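Side-chain contacts in CurB (Lyngbya majuscula, PDB 5KP7), which probably acts as an acyl carrier protein in curacin biosynthesis, holding intermediates on a 4'-phosphopantetheine arm: residues L31-I34 / K35-R39; I61-V64 / N65-E68. One frame throughout, in Å; residues are numbered along the deposited sequence.

Contact 1: residues L31-I34 / K35-R39; sequences LKII and KKYTR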
ATOM      1  N   LEU B  31     -28.166 -20.024   7.609  1.00 51.30           N
ATOM      2  CA  LEU B  31     -28.419 -18.844   8.427  1.00 51.72           C
ATOM      3  C   LEU B  31     -28.086 -19.095   9.899  1.00 52.98           C
ATOM      4  O   LEU B  31     -27.517 -18.235  10.564  1.00 51.04           O
ATOM      5  CB  LEU B  31     -29.867 -18.372   8.258  1.00 54.42           C
ATOM      6  CG  LEU B  31     -30.309 -17.066   8.931  1.00 55.66           C
ATOM      7  CD1 LEU B  31     -29.465 -15.877   8.505  1.00 54.48           C
ATOM      8  CD2 LEU B  31     -31.778 -16.813   8.617  1.00 59.09           C
ATOM      9  N   LYS B  32     -28.410 -20.276  10.408  1.00 55.45           N
ATOM     10  CA  LYS B  32     -27.991 -20.633  11.763  1.00 57.58           C
ATOM     11  C   LYS B  32     -26.472 -20.625  11.946  1.00 55.08           C
ATOM     12  O   LYS B  32     -25.981 -20.127  12.964  1.00 53.69           O
ATOM     13  CB  LYS B  32     -28.577 -21.978  12.191  1.00 62.14           C
ATOM     14  CG  LYS B  32     -30.061 -21.908  12.501  1.00 66.66           C
ATOM     15  CD  LYS B  32     -30.424 -22.834  13.655  1.00 72.25           C
ATOM     16  CE  LYS B  32     -31.853 -22.623  14.120  1.00 76.98           C
ATOM     17  NZ  LYS B  32     -32.815 -23.295  13.206  1.00 80.30           N
ATOM     18  N   ILE B  33     -25.742 -21.149  10.959  1.00 54.66           N
ATOM     19  CA  ILE B  33     -24.272 -21.195  11.009  1.00 53.84           C
ATOM     20  C   ILE B  33     -23.662 -19.794  10.927  1.00 50.52           C
ATOM     21  O   ILE B  33     -22.648 -19.526  11.572  1.00 48.91           O
ATOM     22  CB  ILE B  33     -23.685 -22.095   9.898  1.00 55.66           C
ATOM     23  CG1 ILE B  33     -24.114 -23.553  10.117  1.00 59.10           C
ATOM     24  CG2 ILE B  33     -22.161 -22.024   9.881  1.00 56.40           C
ATOM     25  CD1 ILE B  33     -23.809 -24.464   8.945  1.00 61.04           C
ATOM     26  N   ILE B  34     -24.283 -18.919  10.134  1.00 48.87           N
ATOM     27  CA  ILE B  34     -23.870 -17.503  10.051  1.00 48.15           C
ATOM     28  C   ILE B  34     -24.100 -16.819  11.399  1.00 48.10           C
ATOM     29  O   ILE B  34     -23.260 -16.053  11.852  1.00 47.06           O
ATOM     30  CB  ILE B  34     -24.605 -16.747   8.912  1.00 46.80           C
ATOM     31  CG1 ILE B  34     -24.137 -17.269   7.557  1.00 46.33           C
ATOM     32  CG2 ILE B  34     -24.420 -15.231   9.023  1.00 47.19           C
ATOM     33  CD1 ILE B  34     -25.012 -16.832   6.402  1.00 46.64           C
ATOM     34  N   LYS B  35     -25.224 -17.111  12.051  1.00 49.33           N
ATOM     35  CA  LYS B  35     -25.498 -16.537  13.382  1.00 49.91           C
ATOM     36  C   LYS B  35     -24.488 -16.986  14.434  1.00 50.09           C
ATOM     37  O   LYS B  35     -24.094 -16.193  15.290  1.00 50.07           O
ATOM     38  CB  LYS B  35     -26.912 -16.866  13.842  1.00 51.99           C
ATOM     39  CG  LYS B  35     -27.990 -16.092  13.100  1.00 52.65           C
ATOM     40  CD  LYS B  35     -29.361 -16.669  13.418  1.00 56.12           C
ATOM     41  CE  LYS B  35     -30.473 -15.820  12.846  1.00 57.48           C
ATOM     42  NZ  LYS B  35     -31.787 -16.271  13.392  1.00 61.11           N
ATOM     43  N   LYS B  36     -24.051 -18.238  14.348  1.00 51.03           N
ATOM     44  CA  LYS B  36     -23.099 -18.789  15.308  1.00 52.79           C
ATOM     45  C   LYS B  36     -21.756 -18.070  15.279  1.00 51.47           C
ATOM     46  O   LYS B  36     -21.261 -17.638  16.324  1.00 51.53           O
ATOM     47  CB  LYS B  36     -22.876 -20.284  15.059  1.00 56.06           C
ATOM     48  CG  LYS B  36     -22.047 -20.964  16.145  1.00 59.55           C
ATOM     49  CD  LYS B  36     -21.008 -21.913  15.579  1.00 62.28           C
ATOM     50  CE  LYS B  36     -21.642 -23.168  15.010  1.00 65.78           C
ATOM     51  NZ  LYS B  36     -20.679 -23.906  14.145  1.00 67.87           N
ATOM     52  N   TYR B  37     -21.167 -17.945  14.085  1.00 49.87           N
ATOM     53  CA  TYR B  37     -19.853 -17.296  13.969  1.00 49.45           C
ATOM     54  C   TYR B  37     -19.938 -15.787  14.182  1.00 46.97           C
ATOM     55  O   TYR B  37     -19.004 -15.196  14.725  1.00 48.20           O
ATOM     56  CB  TYR B  37     -19.172 -17.661  12.659  1.00 50.21           C
ATOM     57  CG  TYR B  37     -18.806 -19.124  12.555  1.00 52.60           C
ATOM     58  CD1 TYR B  37     -17.883 -19.700  13.427  1.00 55.82           C
ATOM     59  CD2 TYR B  37     -19.385 -19.939  11.583  1.00 53.52           C
ATOM     60  CE1 TYR B  37     -17.551 -21.047  13.339  1.00 59.31           C
ATOM     61  CE2 TYR B  37     -19.060 -21.284  11.488  1.00 56.71           C
ATOM     62  CZ  TYR B  37     -18.147 -21.833  12.365  1.00 59.68           C
ATOM     63  OH  TYR B  37     -17.833 -23.166  12.247  1.00 64.62           O
ATOM     64  N   THR B  38     -21.074 -15.185  13.828  1.00 45.24           N
ATOM     65  CA  THR B  38     -21.354 -13.781  14.152  1.00 45.07           C
ATOM     66  C   THR B  38     -21.282 -13.543  15.672  1.00 46.07           C
ATOM     67  O   THR B  38     -20.591 -12.643  16.143  1.00 46.05           O
ATOM     68  CB  THR B  38     -22.717 -13.327  13.582  1.00 44.76           C
ATOM     69  OG1 THR B  38     -22.715 -13.448  12.150  1.00 45.14           O
ATOM     70  CG2 THR B  38     -23.016 -11.884  13.960  1.00 45.62           C
ATOM     71  N   ARG B  39     -21.992 -14.368  16.437  1.00 46.79           N
ATOM     72  CA  ARG B  39     -21.913 -14.305  17.904  1.00 48.80           C
ATOM     73  C   ARG B  39     -20.524 -14.650  18.448  1.00 49.12           C
ATOM     74  O   ARG B  39     -20.098 -14.087  19.446  1.00 51.15           O
ATOM     75  CB  ARG B  39     -22.978 -15.211  18.546  1.00 50.61           C
ATOM     76  CG  ARG B  39     -24.378 -14.690  18.319  1.00 52.05           C
ATOM     77  CD  ARG B  39     -25.441 -15.579  18.951  1.00 56.02           C
ATOM     78  NE  ARG B  39     -26.777 -14.990  18.767  1.00 58.23           N
ATOM     79  CZ  ARG B  39     -27.796 -15.529  18.089  1.00 59.52           C
ATOM     80  NH1 ARG B  39     -27.700 -16.723  17.503  1.00 59.64           N
ATOM     81  NH2 ARG B  39     -28.947 -14.859  18.006  1.00 61.93           N
TER

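Contact 2: residues I61-V64 / N65-E68; sequences IDSV and NRAE. With PNS (4'-phosphopantetheine), chain E.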
ATOM      1  N   ILE B  61     -20.110  -4.903  13.101  1.00 41.86           N
ATOM      2  CA  ILE B  61     -19.019  -5.824  12.789  1.00 39.69           C
ATOM      3  C   ILE B  61     -18.122  -5.167  11.751  1.00 37.07           C
ATOM      4  O   ILE B  61     -18.602  -4.758  10.698  1.00 35.90           O
ATOM      5  CB  ILE B  61     -19.556  -7.177  12.323  1.00 40.32           C
ATOM      6  CG1 ILE B  61     -20.449  -7.707  13.478  1.00 43.64           C
ATOM      7  CG2 ILE B  61     -18.408  -8.122  11.938  1.00 38.17           C
ATOM      8  CD1 ILE B  61     -20.643  -9.188  13.536  1.00 45.72           C
ATOM      9  N   ASP B  62     -16.835  -5.072  12.072  1.00 35.91           N
ATOM     10  CA  ASP B  62     -15.902  -4.294  11.267  1.00 35.69           C
ATOM     11  C   ASP B  62     -15.474  -5.024  10.000  1.00 34.51           C
ATOM     12  O   ASP B  62     -15.824  -6.186   9.773  1.00 32.58           O
ATOM     13  CB  ASP B  62     -14.724  -3.788  12.111  1.00 37.45           C
ATOM     14  CG  ASP B  62     -13.671  -4.842  12.410  1.00 38.61           C
ATOM     15  OD1 ASP B  62     -13.508  -5.864  11.699  1.00 38.04           O
ATOM     16  OD2 ASP B  62     -12.934  -4.607  13.388  1.00 41.98           O
ATOM     17  N   SER B  63     -14.681  -4.335   9.180  1.00 34.25           N
ATOM     18  CA  SER B  63     -14.390  -4.824   7.841  1.00 33.79           C
ATOM     19  C   SER B  63     -13.667  -6.178   7.846  1.00 32.27           C
ATOM     20  O   SER B  63     -14.026  -7.093   7.100  1.00 33.04           O
ATOM     21  CB  SER B  63     -13.557  -3.778   7.072  1.00 35.35           C
ATOM     22  OG  SER B  63     -14.211  -2.498   7.082  1.00 38.69           O
ATOM     23  N   VAL B  64     -12.702  -6.322   8.746  1.00 31.22           N
ATOM     24  CA  VAL B  64     -11.923  -7.537   8.820  1.00 30.56           C
ATOM     25  C   VAL B  64     -12.819  -8.700   9.291  1.00 29.72           C
ATOM     26  O   VAL B  64     -12.773  -9.795   8.746  1.00 28.94           O
ATOM     27  CB  VAL B  64     -10.727  -7.360   9.775  1.00 32.15           C
ATOM     28  CG1 VAL B  64     -10.009  -8.682   9.976  1.00 33.61           C
ATOM     29  CG2 VAL B  64      -9.760  -6.311   9.207  1.00 33.78           C
ATOM     30  N   ASN B  65     -13.623  -8.432  10.313  1.00 30.03           N
ATOM     31  CA  ASN B  65     -14.458  -9.459  10.903  1.00 31.71           C
ATOM     32  C   ASN B  65     -15.616  -9.877  10.005  1.00 31.48           C
ATOM     33  O   ASN B  65     -16.043 -11.019  10.089  1.00 31.67           O
ATOM     34  CB  ASN B  65     -14.961  -8.988  12.269  1.00 33.70           C
ATOM     35  CG  ASN B  65     -13.907  -9.117  13.339  1.00 36.06           C
ATOM     36  OD1 ASN B  65     -12.978  -9.902  13.206  1.00 38.13           O
ATOM     37  ND2 ASN B  65     -14.064  -8.378  14.416  1.00 38.26           N
ATOM     38  N   ARG B  66     -16.107  -8.988   9.136  1.00 31.40           N
ATOM     39  CA  ARG B  66     -17.132  -9.398   8.155  1.00 32.42           C
ATOM     40  C   ARG B  66     -16.568 -10.444   7.207  1.00 32.12           C
ATOM     41  O   ARG B  66     -17.211 -11.452   6.940  1.00 34.12           O
ATOM     42  CB  ARG B  66     -17.689  -8.216   7.373  1.00 33.12           C
ATOM     43  CG  ARG B  66     -18.497  -7.253   8.209  1.00 34.68           C
ATOM     44  CD  ARG B  66     -19.286  -6.273   7.347  1.00 36.17           C
ATOM     45  NE  ARG B  66     -18.480  -5.376   6.509  1.00 36.04           N
ATOM     46  CZ  ARG B  66     -17.966  -4.203   6.875  1.00 37.17           C
ATOM     47  NH1 ARG B  66     -18.074  -3.739   8.119  1.00 38.05           N
ATOM     48  NH2 ARG B  66     -17.289  -3.487   5.984  1.00 38.78           N
ATOM     49  N   ALA B  67     -15.350 -10.231   6.725  1.00 30.22           N
ATOM     50  CA  ALA B  67     -14.662 -11.255   5.935  1.00 30.91           C
ATOM     51  C   ALA B  67     -14.380 -12.545   6.709  1.00 31.43           C
ATOM     52  O   ALA B  67     -14.515 -13.661   6.161  1.00 31.54           O
ATOM     53  CB  ALA B  67     -13.381 -10.699   5.344  1.00 31.17           C
ATOM     54  N   GLU B  68     -14.000 -12.406   7.980  1.00 32.32           N
ATOM     55  CA  GLU B  68     -13.708 -13.571   8.831  1.00 34.92           C
ATOM     56  C   GLU B  68     -14.944 -14.474   8.959  1.00 34.63           C
ATOM     57  O   GLU B  68     -14.837 -15.707   8.845  1.00 34.90           O
ATOM     58  CB  GLU B  68     -13.214 -13.116  10.218  1.00 37.61           C
ATOM     59  CG  GLU B  68     -12.494 -14.181  11.023  1.00 42.74           C
ATOM     60  CD  GLU B  68     -11.074 -14.428  10.573  1.00 45.14           C
ATOM     61  OE1 GLU B  68     -10.565 -13.647   9.727  1.00 47.43           O
ATOM     62  OE2 GLU B  68     -10.451 -15.373  11.124  1.00 50.82           O
TER
HETATM   63  O23 PNS E 100     -13.913  -1.518   9.257  1.00 38.20           O
HETATM   64  P24 PNS E 100     -14.521  -1.278   7.895  1.00 37.23           P
HETATM   65  O26 PNS E 100     -15.964  -0.835   7.793  1.00 40.51           O
HETATM   66  O27 PNS E 100     -13.691  -0.116   7.115  1.00 40.99           O
HETATM   67  C28 PNS E 100     -12.271  -0.123   7.047  1.00 39.87           C
HETATM   68  C29 PNS E 100     -11.702   1.293   7.142  1.00 38.85           C
HETATM   69  C30 PNS E 100     -10.214   1.389   6.839  1.00 38.85           C
HETATM   70  C31 PNS E 100     -12.585   2.373   7.815  1.00 38.01           C
HETATM   71  C32 PNS E 100     -12.187   1.873   5.714  1.00 39.92           C
HETATM   72  O33 PNS E 100     -11.775   3.252   5.502  1.00 35.92           O
HETATM   73  C34 PNS E 100     -11.796   1.177   4.425  1.00 42.86           C
HETATM   74  O35 PNS E 100     -12.433   0.209   4.023  1.00 43.33           O
HETATM   75  N36 PNS E 100     -10.689   1.617   3.828  1.00 43.80           N
HETATM   76  C37 PNS E 100      -9.920   0.785   2.929  1.00 44.93           C
HETATM   77  C38 PNS E 100     -10.411   0.758   1.504  1.00 47.82           C
HETATM   78  C39 PNS E 100      -9.434  -0.161   0.810  1.00 51.09           C
HETATM   79  O40 PNS E 100      -8.434   0.307   0.281  1.00 50.70           O
HETATM   80  N41 PNS E 100      -9.713  -1.468   0.855  1.00 49.41           N
HETATM   81  C42 PNS E 100      -8.825  -2.421   0.228  1.00 49.87           C
HETATM   82  C43 PNS E 100      -9.131  -3.850   0.624  1.00 49.35           C
HETATM   83  S44 PNS E 100      -7.987  -4.856  -0.340  1.00 48.39           S
HETATM   84  O   HOH W   1     -15.934  -6.241  14.630  1.00 38.68           O
HETATM   85  O   HOH W   2     -10.383 -11.208   7.602  1.00 43.04           O

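Contact 1: residues L31-I34 / K35-R39
The ring of Tyr37 meets Ile33 one turn back: its CD2-CE2 side lies by the isoleucine's CG2 branch, with CE2 3.6 Å from CG2. On one face sits Lys36, whose CD stands 4.2 Å above the ring plane, over its centre. The backbone O of Ile33 approaches the ring obliquely. The Ile33-Tyr37 pair is i to i+4 packing within helix 27-41, the first long helix of the carrier-protein bundle, while Lys36 is the ring's neighbour in sequence. Ile33 and Tyr37 run side by side and point the same way; on helix 63-76 Ile33 touches Asp76 and Tyr37 touches Met72, and the Tyr37 hydroxyl is hydrogen-bonded to the Asp76 carboxylate. Lys36 reaches its place over the ring by leaving with CG opposite the backbone N (chi1 -172°) and then bending at its next two torsions; its amine makes a long, weak ion pair with Asp76.

Round the helix, Leu31 and Lys35 cross at a slant. The lysine chain, stretched out beyond CG, passes its CG 3.4 Å from Leu31 O and brings CE to 4.1 Å from Leu31 CG, while NZ goes on to a weak hydrogen bond with Leu50 O. Leu31 itself packs on Ile92 and Ala96 of helix 92-102. Ile34 wedges between the two other helices, touching Val73 as well as Ile92 and Leu95.

The helical i to i+4 backbone bonds include Lys35 N to Leu31 O at 3.0 Å and a weak one from Tyr37 N to Ile33 O. At Ile34 O the backbone bond is joined by the hydroxyl of the buried Thr38. Thr38 N and Thr38 OG1 arrive from opposite faces of the carbonyl plane, and the hydroxyl donates from 37° out of that plane, with OG1 only 2.7 Å from Ile34 O.

Contact 2: residues I61-V64 / N65-E68
The Asp-Ser attachment motif opens helix 63-76, and Asp62 is its N-cap: OD1 accepts from Asn65 N, 2.9 Å away and met nearly head-on. A chi1 of 77° sets Asp62 CG between its own N and carbonyl carbon and turns the carboxylate forward over the first turn. Beyond this bond, the planes of the carboxylate and the Asn65 amide are turned only 17° from parallel, and a water accepts from both Asp62 N and Asn65 ND2, bridging them. Ile61 CG2 packs on Asn65 CB from a roughly perpendicular side chain.

Ser63 OG is covalently bound to P24 of the phosphopantetheine, and Ser63 N donates to phosphate O23 at 2.9 Å; the amide end of the helix probably helps to offset the phosphate charge. Arg66 folds back at chi3 (-63°), laying one guanidinium face over Ser63 CA. At its edge, NH1 donates in plane to Ile61 O at 2.8 Å, fixing the group's rotation, while NH2 makes a weak bond to phosphate O26 at 3.5 Å and a salt bridge to an acidic side chain of another protein's chain. Both Glu68 carboxylate oxygens make salt bridges to that chain. A phosphopantetheine-bearing serine here, just after the Asp, is the hallmark of carrier domains.

Along the chain, contact 1 closes before contact 2 opens: the first lies within helix 27-41, the second at the start of helix 63-76, the next helix in sequence. Their centres are 13 Å apart, yet they touch, since Thr38 CG2 packs against Ile61 CD1 at 3.6 Å. Ile41, farther along the first helix, also meets Asn65 and Glu68. Helix 27-41 therefore backs the residues that lead into the attachment site, while the phosphopantetheine and the partner protein engage contact 2. Contact 1, whose segments no other protein chain of the assembly touches, turns Leu31, Ile34, Tyr37 and Thr38 to the other helices and leaves Lys32 and Lys36 exposed.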